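Local atomic coordinates of transcriptional regulator (Arabidopsis thaliana, PDB entry 7DE9), a protein that binds monomethylated histone H3 through its tudor domain and, as a cohesin cofactor, plays an important role in DNA repair by homologous recombination. Residues 12-21 against 52-63. Sequence-based numbering, arbitrary orientation.
Sequences LVGSRIKVWW and EILYLKNQKWSP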
loop_
_atom_site.group_PDB
_atom_site.type_symbol
_atom_site.label_atom_id
_atom_site.label_comp_id
_atom_site.label_asym_id
_atom_site.label_seq_id
_atom_site.Cartn_x
_atom_site.Cartn_y
_atom_site.Cartn_z
ATOM N N LEU A 12 7.585 2.251 -7.820
ATOM C CA LEU A 12 6.250 2.602 -7.346
ATOM C C LEU A 12 6.272 3.764 -6.355
ATOM O O LEU A 12 5.246 4.412 -6.116
ATOM C CB LEU A 12 5.588 1.380 -6.707
ATOM C CG LEU A 12 4.078 1.459 -6.506
ATOM C CD1 LEU A 12 3.378 1.680 -7.838
ATOM C CD2 LEU A 12 3.588 0.190 -5.845
ATOM N N VAL A 13 7.438 4.018 -5.772
ATOM C CA VAL A 13 7.572 5.068 -4.774
ATOM C C VAL A 13 7.141 6.397 -5.369
ATOM O O VAL A 13 7.470 6.707 -6.512
ATOM C CB VAL A 13 9.016 5.165 -4.243
ATOM C CG1 VAL A 13 9.151 6.323 -3.272
ATOM C CG2 VAL A 13 9.422 3.849 -3.572
ATOM N N GLY A 14 6.366 7.161 -4.607
ATOM C CA GLY A 14 5.892 8.454 -5.059
ATOM C C GLY A 14 4.486 8.403 -5.627
ATOM O O GLY A 14 3.811 9.427 -5.721
ATOM N N SER A 15 4.045 7.207 -6.000
ATOM C CA SER A 15 2.731 7.025 -6.597
ATOM C C SER A 15 1.607 6.998 -5.571
ATOM O O SER A 15 1.763 6.474 -4.468
ATOM C CB SER A 15 2.690 5.731 -7.410
ATOM O OG SER A 15 3.547 5.817 -8.536
ATOM N N ARG A 16 0.473 7.574 -5.952
ATOM C CA ARG A 16 -0.759 7.420 -5.198
ATOM C C ARG A 16 -1.418 6.120 -5.615
ATOM O O ARG A 16 -1.612 5.867 -6.805
ATOM C CB ARG A 16 -1.709 8.590 -5.440
ATOM C CG ARG A 16 -1.263 9.912 -4.846
ATOM C CD ARG A 16 -1.954 11.074 -5.553
ATOM N NE ARG A 16 -1.544 11.177 -6.953
ATOM C CZ ARG A 16 -1.939 12.138 -7.782
ATOM N NH1 ARG A 16 -2.766 13.085 -7.359
ATOM N NH2 ARG A 16 -1.510 12.151 -9.038
ATOM N N ILE A 17 -1.756 5.292 -4.636
ATOM C CA ILE A 17 -2.403 4.023 -4.916
ATOM C C ILE A 17 -3.620 3.823 -4.029
ATOM O O ILE A 17 -3.820 4.542 -3.052
ATOM C CB ILE A 17 -1.441 2.836 -4.724
ATOM C CG1 ILE A 17 -1.086 2.644 -3.249
ATOM C CG2 ILE A 17 -0.178 3.019 -5.562
ATOM C CD1 ILE A 17 -0.217 1.428 -3.003
ATOM N N LYS A 18 -4.452 2.861 -4.397
ATOM C CA LYS A 18 -5.502 2.425 -3.499
ATOM C C LYS A 18 -5.268 0.958 -3.170
ATOM O O LYS A 18 -5.024 0.130 -4.054
ATOM C CB LYS A 18 -6.890 2.667 -4.091
ATOM C CG LYS A 18 -7.123 2.126 -5.479
ATOM C CD LYS A 18 -8.358 2.789 -6.076
ATOM C CE LYS A 18 -9.107 1.863 -7.016
ATOM N NZ LYS A 18 -10.316 2.525 -7.582
ATOM N N VAL A 19 -5.309 0.661 -1.879
ATOM C CA VAL A 19 -5.003 -0.668 -1.370
ATOM C C VAL A 19 -6.289 -1.316 -0.870
ATOM O O VAL A 19 -7.078 -0.686 -0.162
ATOM C CB VAL A 19 -3.958 -0.620 -0.230
ATOM C CG1 VAL A 19 -3.578 -2.017 0.204
ATOM C CG2 VAL A 19 -2.713 0.155 -0.663
ATOM N N TRP A 20 -6.496 -2.567 -1.264
ATOM C CA TRP A 20 -7.677 -3.324 -0.872
ATOM C C TRP A 20 -7.518 -3.933 0.522
ATOM O O TRP A 20 -6.595 -4.709 0.769
ATOM C CB TRP A 20 -7.949 -4.415 -1.915
ATOM C CG TRP A 20 -9.094 -5.309 -1.621
ATOM C CD1 TRP A 20 -9.032 -6.580 -1.131
ATOM C CD2 TRP A 20 -10.481 -5.018 -1.817
ATOM N NE1 TRP A 20 -10.298 -7.095 -1.003
ATOM C CE2 TRP A 20 -11.207 -6.154 -1.415
ATOM C CE3 TRP A 20 -11.184 -3.901 -2.287
ATOM C CZ2 TRP A 20 -12.597 -6.211 -1.468
ATOM C CZ3 TRP A 20 -12.562 -3.958 -2.339
ATOM C CH2 TRP A 20 -13.256 -5.108 -1.933
ATOM N N TRP A 21 -8.414 -3.571 1.432
ATOM C CA TRP A 21 -8.529 -4.239 2.726
ATOM C C TRP A 21 -9.728 -5.177 2.656
ATOM O O TRP A 21 -10.889 -4.720 2.640
ATOM C CB TRP A 21 -8.704 -3.245 3.875
ATOM C CG TRP A 21 -7.499 -2.400 4.172
ATOM C CD1 TRP A 21 -6.515 -2.032 3.300
ATOM C CD2 TRP A 21 -7.157 -1.828 5.433
ATOM N NE1 TRP A 21 -5.584 -1.253 3.947
ATOM C CE2 TRP A 21 -5.954 -1.118 5.259
ATOM C CE3 TRP A 21 -7.755 -1.841 6.699
ATOM C CZ2 TRP A 21 -5.335 -0.434 6.298
ATOM C CZ3 TRP A 21 -7.141 -1.159 7.731
ATOM C CH2 TRP A 21 -5.942 -0.463 7.525
ATOM N N GLU A 52 1.064 1.497 6.613
ATOM C CA GLU A 52 1.282 0.056 6.528
ATOM C C GLU A 52 2.599 -0.225 5.832
ATOM O O GLU A 52 2.938 0.434 4.856
ATOM C CB GLU A 52 0.141 -0.649 5.781
ATOM C CG GLU A 52 -1.096 -0.946 6.622
ATOM C CD GLU A 52 -2.138 -1.764 5.869
ATOM O OE1 GLU A 52 -2.311 -1.540 4.649
ATOM O OE2 GLU A 52 -2.779 -2.636 6.497
ATOM N N ILE A 53 3.346 -1.187 6.355
ATOM C CA ILE A 53 4.470 -1.772 5.636
ATOM C C ILE A 53 3.944 -3.019 4.944
ATOM O O ILE A 53 3.522 -3.959 5.612
ATOM C CB ILE A 53 5.625 -2.143 6.567
ATOM C CG1 ILE A 53 6.166 -0.902 7.268
ATOM C CG2 ILE A 53 6.739 -2.811 5.787
ATOM C CD1 ILE A 53 7.165 -1.234 8.343
ATOM N N LEU A 54 3.965 -3.019 3.615
ATOM C CA LEU A 54 3.236 -4.006 2.821
ATOM C C LEU A 54 4.096 -4.761 1.818
ATOM O O LEU A 54 5.003 -4.192 1.220
ATOM C CB LEU A 54 2.105 -3.321 2.045
ATOM C CG LEU A 54 0.929 -2.703 2.797
ATOM C CD1 LEU A 54 0.088 -1.886 1.836
ATOM C CD2 LEU A 54 0.091 -3.793 3.445
ATOM N N TYR A 55 3.778 -6.038 1.623
ATOM C CA TYR A 55 4.234 -6.778 0.459
ATOM C C TYR A 55 3.139 -6.673 -0.589
ATOM O O TYR A 55 2.147 -7.397 -0.537
ATOM C CB TYR A 55 4.514 -8.238 0.802
ATOM C CG TYR A 55 5.105 -9.052 -0.331
ATOM C CD1 TYR A 55 6.365 -8.761 -0.840
ATOM C CD2 TYR A 55 4.412 -10.123 -0.876
ATOM C CE1 TYR A 55 6.911 -9.508 -1.864
ATOM C CE2 TYR A 55 4.951 -10.877 -1.899
ATOM C CZ TYR A 55 6.198 -10.564 -2.392
ATOM O OH TYR A 55 6.737 -11.313 -3.414
ATOM N N LEU A 56 3.307 -5.753 -1.528
ATOM C CA LEU A 56 2.232 -5.430 -2.451
ATOM C C LEU A 56 1.903 -6.566 -3.414
ATOM O O LEU A 56 0.783 -6.642 -3.921
ATOM C CB LEU A 56 2.578 -4.162 -3.222
ATOM C CG LEU A 56 2.406 -2.937 -2.332
ATOM C CD1 LEU A 56 2.882 -1.692 -3.026
ATOM C CD2 LEU A 56 0.951 -2.789 -1.939
ATOM N N LYS A 57 2.861 -7.461 -3.640
ATOM C CA LYS A 57 2.661 -8.575 -4.561
ATOM C C LYS A 57 1.574 -9.531 -4.074
ATOM O O LYS A 57 0.927 -10.207 -4.877
ATOM C CB LYS A 57 3.971 -9.334 -4.776
ATOM C CG LYS A 57 4.593 -9.114 -6.143
ATOM C CD LYS A 57 6.102 -9.286 -6.121
ATOM C CE LYS A 57 6.756 -8.229 -5.248
ATOM N NZ LYS A 57 8.236 -8.284 -5.362
ATOM N N ASN A 58 1.374 -9.585 -2.761
ATOM C CA ASN A 58 0.317 -10.411 -2.183
ATOM C C ASN A 58 -0.847 -9.564 -1.696
ATOM O O ASN A 58 -1.628 -9.984 -0.842
ATOM C CB ASN A 58 0.863 -11.269 -1.041
ATOM C CG ASN A 58 0.903 -12.743 -1.393
ATOM O OD1 ASN A 58 -0.029 -13.272 -2.000
ATOM N ND2 ASN A 58 1.990 -13.410 -1.030
ATOM N N GLN A 59 -0.951 -8.365 -2.256
ATOM C CA GLN A 59 -2.053 -7.462 -1.964
ATOM C C GLN A 59 -2.885 -7.235 -3.209
ATOM O O GLN A 59 -2.372 -7.262 -4.325
ATOM C CB GLN A 59 -1.538 -6.115 -1.451
ATOM C CG GLN A 59 -0.850 -6.169 -0.101
ATOM C CD GLN A 59 -1.824 -6.380 1.036
ATOM O OE1 GLN A 59 -2.975 -5.943 0.971
ATOM N NE2 GLN A 59 -1.370 -7.058 2.086
ATOM N N LYS A 60 -4.176 -7.015 -3.020
ATOM C CA LYS A 60 -4.963 -6.431 -4.082
ATOM C C LYS A 60 -4.843 -4.928 -3.934
ATOM O O LYS A 60 -5.084 -4.368 -2.866
ATOM C CB LYS A 60 -6.414 -6.908 -4.040
ATOM C CG LYS A 60 -6.529 -8.381 -4.314
ATOM C CD LYS A 60 -6.460 -8.602 -5.812
ATOM C CE LYS A 60 -6.018 -10.002 -6.161
ATOM N NZ LYS A 60 -6.147 -10.972 -5.028
ATOM N N TRP A 61 -4.416 -4.285 -5.007
ATOM C CA TRP A 61 -4.229 -2.850 -4.997
ATOM C C TRP A 61 -4.167 -2.371 -6.436
ATOM O O TRP A 61 -3.945 -3.162 -7.354
ATOM C CB TRP A 61 -2.953 -2.470 -4.244
ATOM C CG TRP A 61 -1.736 -2.876 -4.992
ATOM C CD1 TRP A 61 -1.098 -4.080 -4.934
ATOM C CD2 TRP A 61 -1.020 -2.086 -5.942
ATOM N NE1 TRP A 61 -0.018 -4.082 -5.783
ATOM C CE2 TRP A 61 0.048 -2.868 -6.415
ATOM C CE3 TRP A 61 -1.180 -0.791 -6.437
ATOM C CZ2 TRP A 61 0.951 -2.396 -7.359
ATOM C CZ3 TRP A 61 -0.285 -0.322 -7.371
ATOM C CH2 TRP A 61 0.769 -1.121 -7.823
ATOM N N SER A 62 -4.364 -1.078 -6.639
ATOM C CA SER A 62 -4.296 -0.528 -7.980
ATOM C C SER A 62 -3.802 0.902 -7.924
ATOM O O SER A 62 -4.003 1.586 -6.926
ATOM C CB SER A 62 -5.665 -0.603 -8.652
ATOM O OG SER A 62 -6.672 -0.145 -7.772
ATOM N N PRO A 63 -3.147 1.361 -8.996
ATOM C CA PRO A 63 -2.775 2.776 -9.068
ATOM C C PRO A 63 -4.012 3.664 -9.199
ATOM O O PRO A 63 -5.129 3.154 -9.105
ATOM C CB PRO A 63 -1.906 2.841 -10.323
ATOM C CG PRO A 63 -2.416 1.725 -11.174
ATOM C CD PRO A 63 -2.770 0.628 -10.217
HETATM O O HOH W 1 -5.090 -6.728 -0.354
#
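Glu52 lays its carboxylate against the indole of Trp21, OE2 sitting 3.2 Å above the ring plane near its rim and the two planes 30° apart. OE1 is hydrogen-bonded to the Tyr46 hydroxyl, while OE2 forms a salt bridge with a basic side chain of the bound peptide; Trp21 makes a cation-pi contact with a basic side chain of that peptide, consistent with a tudor domain that reads methylated lysine. Leu54 meets Val19 tip to tip, CD1 to CG1 at 4.0 Å. In the short 3-10 segment 56-57, Leu56 CD1 presses tightly on Leu12 CD2 (3.5 Å), while its CD2 lies over one face of Trp61. Gln59 OE1 is hydrogen-bonded to a basic side chain of the peptide, and a water links it to Trp20 O and Lys60 N. Lys60 O accepts a hydrogen bond from Trp20 N at 2.8 Å. With CG wedged between backbone N and carbonyl carbon (chi1 70°), the Trp61 indole extends to Ile17 CG2 and to Leu12, Trp61 CH2 lying 3.7 Å from Leu12 CD2. Ser62 exchanges two backbone bonds with Lys18, the one from Lys18 N to Ser62 O nearly straight at 174°. Strand 61-63 is thus an antiparallel edge on strand 16-21, whose other side pairs with strand 26-36 in the SH3-like sheet.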